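Long-range contacts in GDP-perosamine synthase (Caulobacter crescentus, PDB 3BN1), which catalyses the pyridoxal phosphate-dependent transfer of an amino group from L-glutamate to GDP-4-keto-6-deoxy-D-mannose, yielding GDP-perosamine for O-antigen synthesis: residues L135-I139 and H285-T291; I314-V319 and G347-P351. All coordinates share one frame; numbering follows the deposited sequence.

Contact 1 of 2, residues L135-I139 and H285-T291; sequences LYGQI and HVFWMYT
The Tyr136 ring is overlapped on one face by Thr291, whose OG1 sits 3.5 Å from Tyr136 CG, off toward the rim. Trp288 comes to the edge of the same ring, CE3 3.9 Å from Tyr136 CD1. In this PLP-dependent aminotransferase of the DegT/DnrJ/EryC1 family, the contact joins the loop between strand 127-130 and helix 142-151 to the segment leading into strand 290-294, at the 2-oxoglutarate pocket. Trp288 touches that ligand, and its indole NE1 is hydrogen-bonded to Asn187 O, also of the pocket. One sound backbone bond ties the loops, Val286 N to Gly137 O (2.9 Å); a second, Trp288 N to Tyr136 O, is doubtful, being bent and too short at 2.5 Å. Gly137, at phi 108°, lets the backbone of Phe287 and Trp288 come close. The His285 imidazole, with CG opposite the backbone N (chi1 -176°), takes a CH-pi contact from Gln138 CB on one face and has Phe287 CE2 over the centre of the other. The Gln138 amide beside the ring is hydrogen-bonded through OE1 to Ala280 N and through NE2 to His278 O. The ring's rotation is fixed by Phe287 N, which donates to His285 ND1 at 3.0 Å, close to the imidazole plane.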
loop_
_atom_site.group_PDB
_atom_site.type_symbol
_atom_site.label_atom_id
_atom_site.label_comp_id
_atom_site.label_asym_id
_atom_site.label_seq_id
_atom_site.Cartn_x
_atom_site.Cartn_y
_atom_site.Cartn_z
ATOM N N LEU A 135 -7.232 20.910 6.892
ATOM C CA LEU A 135 -6.657 20.539 8.171
ATOM C C LEU A 135 -7.640 20.498 9.333
ATOM O O LEU A 135 -8.458 21.410 9.477
ATOM C CB LEU A 135 -5.583 21.557 8.480
ATOM C CG LEU A 135 -4.238 21.410 7.785
ATOM C CD1 LEU A 135 -3.252 22.429 8.451
ATOM C CD2 LEU A 135 -3.757 19.954 7.894
ATOM N N TYR A 136 -7.502 19.487 10.195
ATOM C CA TYR A 136 -8.327 19.379 11.400
ATOM C C TYR A 136 -9.831 19.147 11.182
ATOM O O TYR A 136 -10.619 18.971 12.130
ATOM C CB TYR A 136 -7.983 20.539 12.337
ATOM C CG TYR A 136 -6.483 20.513 12.536
ATOM C CD1 TYR A 136 -5.840 19.271 12.620
ATOM C CD2 TYR A 136 -5.723 21.646 12.404
ATOM C CE1 TYR A 136 -4.495 19.153 12.660
ATOM C CE2 TYR A 136 -4.340 21.564 12.514
ATOM C CZ TYR A 136 -3.749 20.318 12.644
ATOM O OH TYR A 136 -2.391 20.183 12.743
ATOM N N GLY A 137 -10.210 19.053 9.916
ATOM C CA GLY A 137 -11.623 18.796 9.637
ATOM C C GLY A 137 -12.338 19.999 9.072
ATOM O O GLY A 137 -13.573 20.008 8.941
ATOM N N GLN A 138 -11.570 21.030 8.743
ATOM C CA GLN A 138 -12.160 22.251 8.219
ATOM C C GLN A 138 -11.753 22.412 6.757
ATOM O O GLN A 138 -10.539 22.503 6.478
ATOM C CB GLN A 138 -11.596 23.463 8.995
ATOM C CG GLN A 138 -12.154 24.798 8.559
ATOM C CD GLN A 138 -12.187 25.871 9.640
ATOM O OE1 GLN A 138 -13.212 26.584 9.746
ATOM N NE2 GLN A 138 -11.152 25.946 10.498
ATOM N N ILE A 139 -12.748 22.566 5.870
ATOM C CA ILE A 139 -12.476 22.816 4.406
ATOM C C ILE A 139 -11.832 24.184 4.124
ATOM O O ILE A 139 -12.236 25.199 4.702
ATOM C CB ILE A 139 -13.765 22.569 3.569
ATOM C CG1 ILE A 139 -14.185 21.076 3.689
ATOM C CG2 ILE A 139 -13.573 22.988 2.112
ATOM C CD1 ILE A 139 -15.538 20.667 3.136
ATOM N N HIS A 285 -17.428 22.085 10.094
ATOM C CA HIS A 285 -16.065 21.776 10.471
ATOM C C HIS A 285 -16.237 20.515 11.314
ATOM O O HIS A 285 -16.930 20.496 12.349
ATOM C CB HIS A 285 -15.590 22.911 11.319
ATOM C CG HIS A 285 -14.169 22.809 11.736
ATOM N ND1 HIS A 285 -13.569 21.603 12.035
ATOM C CD2 HIS A 285 -13.260 23.781 12.012
ATOM C CE1 HIS A 285 -12.341 21.828 12.459
ATOM N NE2 HIS A 285 -12.118 23.134 12.438
ATOM N N VAL A 286 -15.693 19.411 10.824
ATOM C CA VAL A 286 -15.863 18.135 11.493
ATOM C C VAL A 286 -14.927 17.859 12.684
ATOM O O VAL A 286 -15.145 16.910 13.446
ATOM C CB VAL A 286 -16.004 16.959 10.524
ATOM C CG1 VAL A 286 -17.298 17.096 9.648
ATOM C CG2 VAL A 286 -14.718 16.758 9.770
ATOM N N PHE A 287 -13.958 18.736 12.905
ATOM C CA PHE A 287 -13.119 18.576 14.085
ATOM C C PHE A 287 -12.373 17.247 14.286
ATOM O O PHE A 287 -12.475 16.565 15.333
ATOM C CB PHE A 287 -13.906 19.034 15.321
ATOM C CG PHE A 287 -13.923 20.532 15.501
ATOM C CD1 PHE A 287 -12.815 21.201 16.045
ATOM C CD2 PHE A 287 -14.986 21.292 15.047
ATOM C CE1 PHE A 287 -12.775 22.628 16.179
ATOM C CE2 PHE A 287 -14.986 22.692 15.210
ATOM C CZ PHE A 287 -13.870 23.367 15.751
ATOM N N TRP A 288 -11.554 16.907 13.288
ATOM C CA TRP A 288 -10.720 15.730 13.434
ATOM C C TRP A 288 -9.910 15.910 14.746
ATOM O O TRP A 288 -9.706 14.978 15.549
ATOM C CB TRP A 288 -9.771 15.611 12.233
ATOM C CG TRP A 288 -8.805 14.431 12.489
ATOM C CD1 TRP A 288 -9.122 13.166 12.928
ATOM C CD2 TRP A 288 -7.386 14.453 12.310
ATOM N NE1 TRP A 288 -7.952 12.410 13.075
ATOM C CE2 TRP A 288 -6.887 13.180 12.665
ATOM C CE3 TRP A 288 -6.476 15.467 11.997
ATOM C CZ2 TRP A 288 -5.518 12.893 12.681
ATOM C CZ3 TRP A 288 -5.107 15.136 11.923
ATOM C CH2 TRP A 288 -4.658 13.858 12.217
ATOM N N MET A 289 -9.502 17.152 15.006
ATOM C CA MET A 289 -8.780 17.500 16.214
ATOM C C MET A 289 -9.153 18.914 16.569
ATOM O O MET A 289 -9.237 19.757 15.651
ATOM C CB MET A 289 -7.306 17.559 15.848
ATOM C CG MET A 289 -6.841 16.204 15.363
ATOM S SD MET A 289 -5.680 15.490 16.459
ATOM C CE MET A 289 -4.283 15.818 15.364
ATOM N N TYR A 290 -9.342 19.140 17.873
ATOM C CA TYR A 290 -9.597 20.463 18.460
ATOM C C TYR A 290 -8.237 21.151 18.725
ATOM O O TYR A 290 -7.445 20.664 19.542
ATOM C CB TYR A 290 -10.464 20.324 19.717
ATOM C CG TYR A 290 -10.935 21.628 20.249
ATOM C CD1 TYR A 290 -10.088 22.413 21.094
ATOM C CD2 TYR A 290 -12.215 22.099 19.921
ATOM C CE1 TYR A 290 -10.542 23.641 21.629
ATOM C CE2 TYR A 290 -12.681 23.324 20.465
ATOM C CZ TYR A 290 -11.840 24.091 21.274
ATOM O OH TYR A 290 -12.362 25.284 21.748
ATOM N N THR A 291 -7.927 22.175 17.910
ATOM C CA THR A 291 -6.602 22.784 17.876
ATOM C C THR A 291 -6.557 24.215 18.421
ATOM O O THR A 291 -7.226 25.093 17.902
ATOM C CB THR A 291 -5.983 22.682 16.401
ATOM O OG1 THR A 291 -5.960 21.319 15.930
ATOM C CG2 THR A 291 -4.545 23.245 16.281
#

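Contact 2 of 2, residues I314-V319 and G347-P351; sequences IESRPV and GLNLP. With AKG (2-oxoglutaric acid), chain G.
Arg317 and Asn349 face each other as an antiparallel hydrogen-bonded pair where strand 317-318, outermost in its sheet within this chain, joins strand 347-350. Three backbone bonds hold the strands: Asn349 N to Arg317 O at 2.8 Å, Arg317 N to Asn349 O at 3.2 Å and Val319 N to Gly347 O at 3.1 Å. Gly347 O also receives a bond from Arg302, on helix 302-311.

Van der Waals packing flanks these bonds. Val319 CG2 presses on Gly347 CA at 3.4 Å, tighter than usual for two carbons, where the glycine offers no side chain. Leu348 CD1 curls toward Ser316 OG and Arg317 O, on the side covered by Ile306. At the far end, Pro351 CG makes an apolar contact with Ile314 CG2 (4.1 Å) and also lies against Glu315 O; that carbonyl is buried without a polar partner.

The charged contact belongs to Arg317. Its CG, between the backbone N and carbonyl carbon (chi1 63°), packs on Asn349 CB, and a bend at chi3 carries the guanidinium to 2-oxoglutarate, whose carboxylate carbon C1 lies in plane at its edge. Arg317 NH1 donates weakly to ligand O2 at 2.8 Å; NH2 bonds the same oxygen at a modelled 2.4 Å, a doubtful length. Arg233 and Gln215 of the second subunit also bond the ligand, so 2-oxoglutarate, probably anionic, would be gripped by arginines of both subunits.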
loop_
_atom_site.group_PDB
_atom_site.type_symbol
_atom_site.label_atom_id
_atom_site.label_comp_id
_atom_site.label_asym_id
_atom_site.label_seq_id
_atom_site.Cartn_x
_atom_site.Cartn_y
_atom_site.Cartn_z
ATOM N N ILE A 314 -2.434 12.667 29.770
ATOM C CA ILE A 314 -3.173 13.240 28.655
ATOM C C ILE A 314 -2.338 13.375 27.402
ATOM O O ILE A 314 -1.315 14.090 27.358
ATOM C CB ILE A 314 -3.777 14.596 29.005
ATOM C CG1 ILE A 314 -4.978 14.368 29.913
ATOM C CG2 ILE A 314 -4.265 15.340 27.769
ATOM C CD1 ILE A 314 -4.958 15.311 31.013
ATOM N N GLU A 315 -2.824 12.713 26.361
ATOM C CA GLU A 315 -2.169 12.800 25.052
ATOM C C GLU A 315 -2.539 14.080 24.289
ATOM O O GLU A 315 -3.688 14.500 24.278
ATOM C CB GLU A 315 -2.576 11.613 24.193
ATOM C CG GLU A 315 -1.703 11.556 22.944
ATOM C CD GLU A 315 -1.871 10.313 22.122
ATOM O OE1 GLU A 315 -2.905 9.627 22.302
ATOM O OE2 GLU A 315 -0.957 10.067 21.297
ATOM N N SER A 316 -1.566 14.696 23.633
ATOM C CA SER A 316 -1.812 15.876 22.793
ATOM C C SER A 316 -0.721 15.777 21.730
ATOM O O SER A 316 0.135 14.892 21.807
ATOM C CB SER A 316 -1.725 17.199 23.603
ATOM O OG SER A 316 -0.473 17.427 24.216
ATOM N N ARG A 317 -0.635 16.702 20.793
ATOM C CA ARG A 317 0.502 16.616 19.865
ATOM C C ARG A 317 0.632 17.978 19.237
ATOM O O ARG A 317 -0.294 18.801 19.231
ATOM C CB ARG A 317 0.314 15.576 18.768
ATOM C CG ARG A 317 -0.836 15.998 17.977
ATOM C CD ARG A 317 -1.402 15.000 16.960
ATOM N NE ARG A 317 -0.617 14.952 15.734
ATOM C CZ ARG A 317 -0.740 14.007 14.802
ATOM N NH1 ARG A 317 0.054 14.080 13.734
ATOM N NH2 ARG A 317 -1.634 13.004 14.934
ATOM N N PRO A 318 1.812 18.212 18.699
ATOM C CA PRO A 318 2.035 19.497 18.092
ATOM C C PRO A 318 1.331 19.618 16.769
ATOM O O PRO A 318 0.998 18.631 16.077
ATOM C CB PRO A 318 3.547 19.529 17.900
ATOM C CG PRO A 318 3.978 18.112 17.844
ATOM C CD PRO A 318 2.858 17.238 18.343
ATOM N N VAL A 319 1.087 20.869 16.421
ATOM C CA VAL A 319 0.576 21.067 15.068
ATOM C C VAL A 319 1.739 20.619 14.151
ATOM O O VAL A 319 2.923 20.736 14.465
ATOM C CB VAL A 319 0.195 22.545 14.874
ATOM C CG1 VAL A 319 0.307 22.985 13.454
ATOM C CG2 VAL A 319 -1.252 22.712 15.386
ATOM N N GLY A 347 1.009 25.823 17.960
ATOM C CA GLY A 347 -0.155 24.993 17.721
ATOM C C GLY A 347 -0.223 23.729 18.544
ATOM O O GLY A 347 0.764 23.023 18.639
ATOM N N LEU A 348 -1.380 23.454 19.151
ATOM C CA LEU A 348 -1.513 22.235 19.953
ATOM C C LEU A 348 -2.794 21.487 19.648
ATOM O O LEU A 348 -3.865 22.020 19.851
ATOM C CB LEU A 348 -1.544 22.577 21.444
ATOM C CG LEU A 348 -1.737 21.383 22.420
ATOM C CD1 LEU A 348 -0.499 20.435 22.332
ATOM C CD2 LEU A 348 -1.949 21.897 23.886
ATOM N N ASN A 349 -2.715 20.225 19.230
ATOM C CA ASN A 349 -3.943 19.435 18.976
ATOM C C ASN A 349 -4.354 18.808 20.281
ATOM O O ASN A 349 -3.530 18.090 20.846
ATOM C CB ASN A 349 -3.627 18.263 18.038
ATOM C CG ASN A 349 -3.199 18.718 16.685
ATOM O OD1 ASN A 349 -2.211 18.230 16.109
ATOM N ND2 ASN A 349 -3.926 19.702 16.171
ATOM N N LEU A 350 -5.612 18.988 20.695
ATOM C CA LEU A 350 -6.072 18.433 21.977
ATOM C C LEU A 350 -6.912 17.160 21.728
ATOM O O LEU A 350 -7.463 17.000 20.650
ATOM C CB LEU A 350 -7.015 19.463 22.627
ATOM C CG LEU A 350 -6.387 20.760 23.158
ATOM C CD1 LEU A 350 -7.437 21.719 23.773
ATOM C CD2 LEU A 350 -5.308 20.279 24.114
ATOM N N PRO A 351 -7.062 16.263 22.712
ATOM C CA PRO A 351 -7.896 15.065 22.497
ATOM C C PRO A 351 -9.290 15.407 21.923
ATOM O O PRO A 351 -10.052 16.261 22.437
ATOM C CB PRO A 351 -8.057 14.459 23.890
ATOM C CG PRO A 351 -6.825 14.916 24.626
ATOM C CD PRO A 351 -6.496 16.332 24.067
HETATM C C1 AKG G . -1.084 11.556 12.228
HETATM O O1 AKG G . -0.226 11.098 13.030
HETATM O O2 AKG G . -1.867 12.477 12.570
HETATM C C2 AKG G . -1.187 10.995 10.866
HETATM O O5 AKG G . -2.090 11.352 10.135
HETATM C C3 AKG G . -0.116 10.015 10.433
HETATM C C4 AKG G . -0.449 9.391 9.095
HETATM C C5 AKG G . 0.373 8.141 8.931
HETATM O O3 AKG G . 0.269 7.517 7.841
HETATM O O4 AKG G . 1.245 7.750 9.925
#

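The contacts follow in series along the chain, contact 1 closing before contact 2 opens, with centres about 13 Å apart. They share the four-stranded antiparallel sheet, in which strand 290-294 of contact 1 is the neighbour of strand 347-350 of contact 2, and 317-318 is outermost within this chain. Tyr290 O and Leu350 N, 2.7 Å apart, probably hydrogen-bond across the join, while Met289 CE packs against Arg317 CD at 3.4 Å. Contact 1 lies nearer the chain centre and connects this sheet to a loop that follows strand 127-130 of the seven-stranded sheet. Trp288 and Arg317 each reach the same 2-oxoglutarate, the keto-acid product of the glutamate half-reaction.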